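PDB 2HRX: YqgE/AlgH family protein from Corynebacterium diphtheriae, which is of unknown function but belongs to the UPF0301 (AlgH) family and folds round a curved, mixed beta-sheet. Local coordinates for residues 3-8 with 152-157; 15-20 with 37-42; 72-77 with 131-136. All coordinates share one frame; numbering follows the deposited sequence.

Interaction 1: 3-8 with 152-157; sequences ADRLFN and NGDWFV
F7 and F156 form the apolar part of the contact. The F7 ring lies on F156 CB, which sits 3.4 Å from the ring centroid and almost exactly on its normal, a CH-pi contact over the ring face. A flat ring suits this place because its face takes that CB. F7 CD2 also comes within 3.3 Å of W155 C. The two rings themselves are set obliquely, planes at 44° and centroids 5.6 Å apart, neither stacked nor edge-to-face. G153, which meets R5, F7 and N8, follows helix 145-151 in a Schellman motif; its positive phi of 89° is one glycine adopts readily, and the chain then turns into strand 155-159. Water 1 joins this turn to the 3-10 start at residues 6-8, accepting from F7 N and donating to G153 O. R5 supplies the polar side-chain contacts, its chain bent at chi2 and chi3 to bring the guanidinium over G153. R5 NE gives a weak bond to N152 O at 3.4 Å, and R5 NH2 forms a weak salt bridge with D154 OD1, which lies at the guanidinium edge. N152 ND2 also donates to D154 OD1 at 2.8 Å, from above the carboxylate plane.

Interaction 2: 15-20 with 37-42; sequences PAPGMV and ILIIEH
I39 meets both the turn and the strand of residues 15-20, and its backbone carries both hydrogen bonds of the contact. I39 N donates to M19 O at 2.9 Å in a nearly straight line (173°), while G18 N donates to I39 O at 3.0 Å, tilted from the carbonyl plane. With CG1 beside the backbone N (chi1 -68°), its branched side chain spreads against the turn: I39 CB lies 3.5 Å from A16 O, and I39 CD1 reaches P15 CB at 3.9 Å. The 15-20 segment makes a type II beta turn from A16 to M19, closed by M19 N to A16 O, with P17 and G18 in the two central places; proline fits the first, and glycine the positive phi of the second. H42 also buries much surface. It follows a classic beta bulge, I40 and E41 facing F48 of the neighbouring strand 47-51. Its CG is anti to the backbone N (chi1 -172°), which turns one face of the imidazole against P15 CB. P17 CD touches H42 CB at 4.0 Å, the side chains crossing at about a right angle. H42 ND1 is bonded to T47 OG1. V20 and L38 continue as an antiparallel non-hydrogen-bonded pair, V20 CG1 meeting L38 CD1 at 4.0 Å. Two backbone bonds thus fix the register, and apolar surface supplies the rest, with no salt bridge across the contact.

Interaction 3: 72-77 with 131-136; sequences TKPQAL and GMRLFA
T72 grips M132 twice, and one of the two bonds comes from a side chain doing the work of a strand carbonyl. T72 N donates to M132 O at 2.9 Å, in the carbonyl plane, and M132 N donates back to T72 OG1 at 2.9 Å. The hydroxyl stands beside the backbone N of T72 (chi1 -53°), and from there both can reach M132. T72 OG1 comes within 3.2 Å of G131 CA, close quarters that suit a residue without a side chain. Strand 76-79 then runs parallel to strand 129-141, which pairs antiparallel with 87-94 and 47-51, but at the start of this pairing water takes the place of direct bonds: water 3 links A76 O to L134 N. A cis peptide precedes P74, and the guanidinium of R133, on a chain kinked at chi2 and chi3, turns its edge to T72 O and K73 O. P74 CD lies 3.4 Å from R133 NH2, and R133 NE gives a hydrogen to water 2, which also binds P74 O. A167 O receives a bond from R133 NH1. Farther along, L77 CD1 rests on L134 CB at 4.2 Å, the side chains crossing at a slant, and L77 CD2 on A136 CB at 4.1 Å.

From the N terminus, residues 3-8 wait until 152-157 to be met, so interaction 1 closes the long loop that encloses the other two. Interaction 2 closes early, joining strand 19-23 to its antiparallel neighbour 36-42 across a short connection. Interaction 3 opens only afterwards, linking 72-77 to strand 129-141, so these two follow one another without crossing. All three reach one mixed sheet. Interactions 1 and 2 touch directly, since strands 155-159 and 19-23 are neighbours: W155 CH2 packs on I37 CD1 at 3.6 Å, and V157 on P15 and M19. Interaction 3 lies across the chain's centre from interaction 1, their centres about 30 Å apart.

Interaction 1: 3-8 with 152-157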
loop_
_atom_site.group_PDB
_atom_site.type_symbol
_atom_site.label_atom_id
_atom_site.label_comp_id
_atom_site.label_asym_id
_atom_site.label_seq_id
_atom_site.Cartn_x
_atom_site.Cartn_y
_atom_site.Cartn_z
ATOM N N ALA A 3 3.325 -0.652 -29.341
ATOM C CA ALA A 3 1.960 -0.233 -29.649
ATOM C C ALA A 3 1.400 0.938 -28.857
ATOM O O ALA A 3 0.726 1.804 -29.414
ATOM C CB ALA A 3 1.015 -1.428 -29.525
ATOM N N ASP A 4 1.677 0.967 -27.559
ATOM C CA ASP A 4 1.146 2.018 -26.705
ATOM C C ASP A 4 1.812 1.878 -25.340
ATOM O O ASP A 4 2.740 1.080 -25.172
ATOM C CB ASP A 4 -0.368 1.816 -26.579
ATOM C CG ASP A 4 -1.093 3.049 -26.081
ATOM O OD1 ASP A 4 -2.342 3.024 -26.067
ATOM O OD2 ASP A 4 -0.425 4.035 -25.709
ATOM N N ARG A 5 1.354 2.662 -24.374
ATOM C CA ARG A 5 1.888 2.571 -23.025
ATOM C C ARG A 5 1.513 1.179 -22.530
ATOM O O ARG A 5 0.408 0.701 -22.789
ATOM C CB ARG A 5 1.264 3.653 -22.144
ATOM C CG ARG A 5 1.720 5.060 -22.513
ATOM C CD ARG A 5 3.037 5.401 -21.832
ATOM N NE ARG A 5 2.811 5.940 -20.492
ATOM C CZ ARG A 5 3.483 5.572 -19.409
ATOM N NH1 ARG A 5 4.429 4.652 -19.495
ATOM N NH2 ARG A 5 3.202 6.119 -18.234
ATOM N N LEU A 6 2.442 0.530 -21.837
ATOM C CA LEU A 6 2.239 -0.823 -21.320
ATOM C C LEU A 6 0.845 -1.089 -20.736
ATOM O O LEU A 6 0.139 -2.002 -21.169
ATOM C CB LEU A 6 3.283 -1.122 -20.244
ATOM C CG LEU A 6 3.919 -2.513 -20.160
ATOM C CD1 LEU A 6 4.377 -2.731 -18.726
ATOM C CD2 LEU A 6 2.937 -3.605 -20.573
ATOM N N PHE A 7 0.455 -0.289 -19.749
ATOM C CA PHE A 7 -0.835 -0.465 -19.091
ATOM C C PHE A 7 -2.089 -0.289 -19.948
ATOM O O PHE A 7 -3.146 -0.820 -19.600
ATOM C CB PHE A 7 -0.910 0.443 -17.854
ATOM C CG PHE A 7 0.159 0.149 -16.828
ATOM C CD1 PHE A 7 0.778 -1.104 -16.783
ATOM C CD2 PHE A 7 0.525 1.106 -15.883
ATOM C CE1 PHE A 7 1.745 -1.397 -15.812
ATOM C CE2 PHE A 7 1.489 0.821 -14.907
ATOM C CZ PHE A 7 2.097 -0.429 -14.873
ATOM N N ASN A 8 -1.990 0.443 -21.056
ATOM C CA ASN A 8 -3.156 0.639 -21.915
ATOM C C ASN A 8 -3.511 -0.613 -22.699
ATOM O O ASN A 8 -4.520 -0.650 -23.403
ATOM C CB ASN A 8 -2.938 1.797 -22.885
ATOM C CG ASN A 8 -2.900 3.126 -22.184
ATOM O OD1 ASN A 8 -3.508 3.294 -21.129
ATOM N ND2 ASN A 8 -2.196 4.086 -22.768
ATOM N N ASN A 152 -3.481 8.178 -18.690
ATOM C CA ASN A 152 -2.192 8.509 -19.290
ATOM C C ASN A 152 -1.217 7.330 -19.296
ATOM O O ASN A 152 -0.129 7.426 -19.865
ATOM C CB ASN A 152 -1.555 9.692 -18.558
ATOM C CG ASN A 152 -0.273 10.161 -19.217
ATOM O OD1 ASN A 152 -0.289 10.640 -20.350
ATOM N ND2 ASN A 152 0.844 10.017 -18.517
ATOM N N GLY A 153 -1.607 6.231 -18.654
ATOM C CA GLY A 153 -0.755 5.054 -18.603
ATOM C C GLY A 153 0.220 5.027 -17.435
ATOM O O GLY A 153 1.167 4.237 -17.433
ATOM N N ASP A 154 -0.009 5.884 -16.442
ATOM C CA ASP A 154 0.862 5.972 -15.268
ATOM C C ASP A 154 0.673 4.849 -14.256
ATOM O O ASP A 154 1.625 4.458 -13.577
ATOM C CB ASP A 154 0.627 7.283 -14.504
ATOM C CG ASP A 154 1.036 8.513 -15.285
ATOM O OD1 ASP A 154 1.617 8.380 -16.383
ATOM O OD2 ASP A 154 0.769 9.625 -14.781
ATOM N N TRP A 155 -0.550 4.341 -14.142
ATOM C CA TRP A 155 -0.829 3.324 -13.140
ATOM C C TRP A 155 -1.635 2.120 -13.581
ATOM O O TRP A 155 -2.545 2.228 -14.402
ATOM C CB TRP A 155 -1.592 3.949 -11.965
ATOM C CG TRP A 155 -1.010 5.237 -11.421
ATOM C CD1 TRP A 155 -1.433 6.507 -11.690
ATOM C CD2 TRP A 155 0.054 5.361 -10.472
ATOM N NE1 TRP A 155 -0.705 7.415 -10.960
ATOM C CE2 TRP A 155 0.217 6.738 -10.202
ATOM C CE3 TRP A 155 0.886 4.439 -9.819
ATOM C CZ2 TRP A 155 1.179 7.216 -9.302
ATOM C CZ3 TRP A 155 1.844 4.914 -8.923
ATOM C CH2 TRP A 155 1.979 6.290 -8.674
ATOM N N PHE A 156 -1.308 0.972 -13.004
ATOM C CA PHE A 156 -2.069 -0.233 -13.277
ATOM C C PHE A 156 -2.769 -0.578 -11.969
ATOM O O PHE A 156 -2.114 -0.791 -10.946
ATOM C CB PHE A 156 -1.179 -1.400 -13.684
ATOM C CG PHE A 156 -1.954 -2.655 -13.932
ATOM C CD1 PHE A 156 -2.809 -2.749 -15.028
ATOM C CD2 PHE A 156 -1.888 -3.718 -13.034
ATOM C CE1 PHE A 156 -3.593 -3.888 -15.227
ATOM C CE2 PHE A 156 -2.670 -4.864 -13.227
ATOM C CZ PHE A 156 -3.522 -4.942 -14.326
ATOM N N VAL A 157 -4.096 -0.626 -12.000
ATOM C CA VAL A 157 -4.876 -0.933 -10.809
ATOM C C VAL A 157 -5.026 -2.436 -10.649
ATOM O O VAL A 157 -5.510 -3.123 -11.557
ATOM C CB VAL A 157 -6.287 -0.282 -10.883
ATOM C CG1 VAL A 157 -7.064 -0.556 -9.596
ATOM C CG2 VAL A 157 -6.159 1.228 -11.107
HETATM O O HOH W 1 1.996 2.148 -18.921
#

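Interaction 2: 15-20 with 37-42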
loop_
_atom_site.group_PDB
_atom_site.type_symbol
_atom_site.label_atom_id
_atom_site.label_comp_id
_atom_site.label_asym_id
_atom_site.label_seq_id
_atom_site.Cartn_x
_atom_site.Cartn_y
_atom_site.Cartn_z
ATOM N N PRO A 15 -10.445 1.848 -9.375
ATOM C CA PRO A 15 -9.728 2.130 -8.132
ATOM C C PRO A 15 -10.693 2.029 -6.956
ATOM O O PRO A 15 -11.869 2.371 -7.076
ATOM C CB PRO A 15 -9.218 3.555 -8.342
ATOM C CG PRO A 15 -8.991 3.612 -9.824
ATOM C CD PRO A 15 -10.236 2.924 -10.361
ATOM N N ALA A 16 -10.192 1.548 -5.825
ATOM C CA ALA A 16 -11.010 1.412 -4.630
ATOM C C ALA A 16 -10.109 1.066 -3.459
ATOM O O ALA A 16 -8.990 0.593 -3.651
ATOM C CB ALA A 16 -12.051 0.313 -4.834
ATOM N N PRO A 17 -10.569 1.314 -2.224
ATOM C CA PRO A 17 -9.692 0.969 -1.107
ATOM C C PRO A 17 -9.381 -0.523 -1.193
ATOM O O PRO A 17 -10.241 -1.320 -1.573
ATOM C CB PRO A 17 -10.535 1.324 0.112
ATOM C CG PRO A 17 -11.371 2.473 -0.383
ATOM C CD PRO A 17 -11.790 1.991 -1.753
ATOM N N GLY A 18 -8.151 -0.900 -0.865
ATOM C CA GLY A 18 -7.788 -2.303 -0.934
ATOM C C GLY A 18 -7.078 -2.656 -2.226
ATOM O O GLY A 18 -6.500 -3.730 -2.353
HETATM N N MSE A 19 -7.139 -1.759 -3.202
HETATM C CA MSE A 19 -6.462 -1.986 -4.472
HETATM C C MSE A 19 -5.127 -1.260 -4.382
HETATM O O MSE A 19 -4.973 -0.344 -3.573
HETATM C CB MSE A 19 -7.265 -1.385 -5.632
HETATM C CG MSE A 19 -8.683 -1.906 -5.776
HETATM SE SE MSE A 19 -8.750 -3.729 -6.412
HETATM C CE MSE A 19 -9.162 -4.620 -4.744
ATOM N N VAL A 20 -4.165 -1.667 -5.200
ATOM C CA VAL A 20 -2.867 -0.993 -5.228
ATOM C C VAL A 20 -2.693 -0.345 -6.597
ATOM O O VAL A 20 -3.208 -0.846 -7.595
ATOM C CB VAL A 20 -1.666 -1.966 -5.025
ATOM C CG1 VAL A 20 -1.581 -2.416 -3.576
ATOM C CG2 VAL A 20 -1.802 -3.163 -5.955
ATOM N N ILE A 37 1.221 1.683 -4.590
ATOM C CA ILE A 37 0.424 2.439 -3.648
ATOM C C ILE A 37 -0.924 1.836 -3.303
ATOM O O ILE A 37 -1.815 1.727 -4.147
ATOM C CB ILE A 37 0.251 3.879 -4.168
ATOM C CG1 ILE A 37 1.632 4.440 -4.537
ATOM C CG2 ILE A 37 -0.401 4.757 -3.099
ATOM C CD1 ILE A 37 1.604 5.860 -5.073
ATOM N N LEU A 38 -1.049 1.437 -2.042
ATOM C CA LEU A 38 -2.278 0.852 -1.535
ATOM C C LEU A 38 -3.251 1.997 -1.314
ATOM O O LEU A 38 -2.906 2.974 -0.665
ATOM C CB LEU A 38 -2.009 0.141 -0.205
ATOM C CG LEU A 38 -3.265 -0.419 0.481
ATOM C CD1 LEU A 38 -3.870 -1.519 -0.377
ATOM C CD2 LEU A 38 -2.901 -0.955 1.864
ATOM N N ILE A 39 -4.453 1.888 -1.869
ATOM C CA ILE A 39 -5.451 2.931 -1.705
ATOM C C ILE A 39 -6.122 2.695 -0.358
ATOM O O ILE A 39 -6.621 1.604 -0.090
ATOM C CB ILE A 39 -6.493 2.879 -2.843
ATOM C CG1 ILE A 39 -5.827 3.285 -4.167
ATOM C CG2 ILE A 39 -7.670 3.792 -2.517
ATOM C CD1 ILE A 39 -6.691 3.034 -5.399
ATOM N N ILE A 40 -6.126 3.714 0.490
ATOM C CA ILE A 40 -6.715 3.580 1.821
ATOM C C ILE A 40 -7.933 4.468 2.039
ATOM O O ILE A 40 -8.610 4.367 3.062
ATOM C CB ILE A 40 -5.665 3.887 2.907
ATOM C CG1 ILE A 40 -5.071 5.279 2.685
ATOM C CG2 ILE A 40 -4.565 2.834 2.873
ATOM C CD1 ILE A 40 -4.008 5.664 3.711
ATOM N N GLU A 41 -8.200 5.340 1.072
ATOM C CA GLU A 41 -9.342 6.253 1.122
ATOM C C GLU A 41 -9.614 6.702 -0.310
ATOM O O GLU A 41 -8.705 7.138 -1.015
ATOM C CB GLU A 41 -9.024 7.460 2.015
ATOM C CG GLU A 41 -10.080 8.567 2.023
ATOM C CD GLU A 41 -11.413 8.110 2.577
ATOM O OE1 GLU A 41 -11.428 7.142 3.367
ATOM O OE2 GLU A 41 -12.444 8.727 2.238
ATOM N N HIS A 42 -10.863 6.579 -0.743
ATOM C CA HIS A 42 -11.238 6.956 -2.102
ATOM C C HIS A 42 -12.616 7.597 -2.053
ATOM O O HIS A 42 -13.623 6.901 -1.909
ATOM C CB HIS A 42 -11.268 5.707 -2.987
ATOM C CG HIS A 42 -11.453 5.992 -4.445
ATOM N ND1 HIS A 42 -10.652 6.874 -5.140
ATOM C CD2 HIS A 42 -12.325 5.483 -5.349
ATOM C CE1 HIS A 42 -11.022 6.895 -6.408
ATOM N NE2 HIS A 42 -12.035 6.060 -6.562
#

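Interaction 3: 72-77 with 131-136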
loop_
_atom_site.group_PDB
_atom_site.type_symbol
_atom_site.label_atom_id
_atom_site.label_comp_id
_atom_site.label_asym_id
_atom_site.label_seq_id
_atom_site.Cartn_x
_atom_site.Cartn_y
_atom_site.Cartn_z
ATOM N N THR A 72 5.114 -6.394 11.866
ATOM C CA THR A 72 5.763 -7.480 11.125
ATOM C C THR A 72 7.150 -7.023 10.676
ATOM O O THR A 72 7.321 -5.878 10.268
ATOM C CB THR A 72 4.948 -7.861 9.859
ATOM O OG1 THR A 72 3.586 -8.130 10.223
ATOM C CG2 THR A 72 5.535 -9.104 9.191
ATOM N N LYS A 73 8.139 -7.912 10.747
ATOM C CA LYS A 73 9.495 -7.561 10.325
ATOM C C LYS A 73 9.515 -7.269 8.825
ATOM O O LYS A 73 8.797 -7.907 8.055
ATOM C CB LYS A 73 10.467 -8.709 10.623
ATOM C CG LYS A 73 10.764 -8.938 12.094
ATOM C CD LYS A 73 11.840 -10.007 12.254
ATOM C CE LYS A 73 12.213 -10.239 13.711
ATOM N NZ LYS A 73 13.253 -11.304 13.841
ATOM N N PRO A 74 10.333 -6.299 8.386
ATOM C CA PRO A 74 11.245 -5.434 9.145
ATOM C C PRO A 74 10.470 -4.411 9.972
ATOM O O PRO A 74 9.598 -3.718 9.446
ATOM C CB PRO A 74 12.076 -4.761 8.054
ATOM C CG PRO A 74 11.999 -5.723 6.901
ATOM C CD PRO A 74 10.562 -6.140 6.940
ATOM N N GLN A 75 10.791 -4.305 11.257
ATOM C CA GLN A 75 10.095 -3.365 12.130
ATOM C C GLN A 75 10.594 -1.935 11.962
ATOM O O GLN A 75 11.068 -1.306 12.909
ATOM C CB GLN A 75 10.223 -3.823 13.586
ATOM C CG GLN A 75 9.628 -5.207 13.805
ATOM C CD GLN A 75 9.829 -5.725 15.209
ATOM O OE1 GLN A 75 10.954 -5.769 15.709
ATOM N NE2 GLN A 75 8.741 -6.134 15.854
ATOM N N ALA A 76 10.473 -1.429 10.738
ATOM C CA ALA A 76 10.892 -0.074 10.408
ATOM C C ALA A 76 9.733 0.656 9.743
ATOM O O ALA A 76 8.837 0.027 9.189
ATOM C CB ALA A 76 12.071 -0.114 9.458
ATOM N N LEU A 77 9.743 1.981 9.805
ATOM C CA LEU A 77 8.691 2.756 9.158
ATOM C C LEU A 77 8.932 2.693 7.660
ATOM O O LEU A 77 10.075 2.744 7.211
ATOM C CB LEU A 77 8.734 4.218 9.603
ATOM C CG LEU A 77 7.819 4.708 10.730
ATOM C CD1 LEU A 77 7.784 3.727 11.880
ATOM C CD2 LEU A 77 8.319 6.063 11.196
ATOM N N GLY A 131 -0.609 -9.587 11.111
ATOM C CA GLY A 131 0.487 -8.820 10.553
ATOM C C GLY A 131 0.142 -7.345 10.499
ATOM O O GLY A 131 -1.031 -6.975 10.461
HETATM N N MSE A 132 1.164 -6.497 10.493
HETATM C CA MSE A 132 0.946 -5.059 10.452
HETATM C C MSE A 132 2.210 -4.308 10.047
HETATM O O MSE A 132 3.323 -4.712 10.384
HETATM C CB MSE A 132 0.484 -4.566 11.825
HETATM C CG MSE A 132 0.048 -3.127 11.833
HETATM SE SE MSE A 132 -0.376 -2.552 13.618
HETATM C CE MSE A 132 1.294 -1.655 14.014
ATOM N N ARG A 133 2.024 -3.205 9.333
ATOM C CA ARG A 133 3.143 -2.388 8.886
ATOM C C ARG A 133 2.799 -0.916 9.057
ATOM O O ARG A 133 1.654 -0.507 8.845
ATOM C CB ARG A 133 3.463 -2.702 7.425
ATOM C CG ARG A 133 4.667 -1.966 6.864
ATOM C CD ARG A 133 5.360 -2.824 5.808
ATOM N NE ARG A 133 6.052 -3.960 6.415
ATOM C CZ ARG A 133 6.609 -4.950 5.726
ATOM N NH1 ARG A 133 6.559 -4.945 4.401
ATOM N NH2 ARG A 133 7.213 -5.949 6.360
ATOM N N LEU A 134 3.792 -0.123 9.447
ATOM C CA LEU A 134 3.590 1.307 9.662
ATOM C C LEU A 134 4.146 2.148 8.516
ATOM O O LEU A 134 5.258 1.914 8.043
ATOM C CB LEU A 134 4.238 1.738 10.978
ATOM C CG LEU A 134 3.705 1.108 12.269
ATOM C CD1 LEU A 134 4.381 1.772 13.467
ATOM C CD2 LEU A 134 2.197 1.294 12.358
ATOM N N PHE A 135 3.367 3.145 8.104
ATOM C CA PHE A 135 3.725 4.032 6.998
ATOM C C PHE A 135 3.757 5.505 7.383
ATOM O O PHE A 135 2.757 6.061 7.846
ATOM C CB PHE A 135 2.718 3.855 5.860
ATOM C CG PHE A 135 2.635 2.455 5.354
ATOM C CD1 PHE A 135 3.503 2.006 4.363
ATOM C CD2 PHE A 135 1.736 1.552 5.923
ATOM C CE1 PHE A 135 3.483 0.681 3.950
ATOM C CE2 PHE A 135 1.708 0.224 5.515
ATOM C CZ PHE A 135 2.580 -0.214 4.532
ATOM N N ALA A 136 4.907 6.134 7.173
ATOM C CA ALA A 136 5.075 7.550 7.457
ATOM C C ALA A 136 4.861 8.279 6.130
ATOM O O ALA A 136 5.522 7.971 5.139
ATOM C CB ALA A 136 6.487 7.811 7.983
HETATM O O HOH W 2 6.801 -3.770 9.137
HETATM O O HOH W 3 6.398 -1.085 10.075
#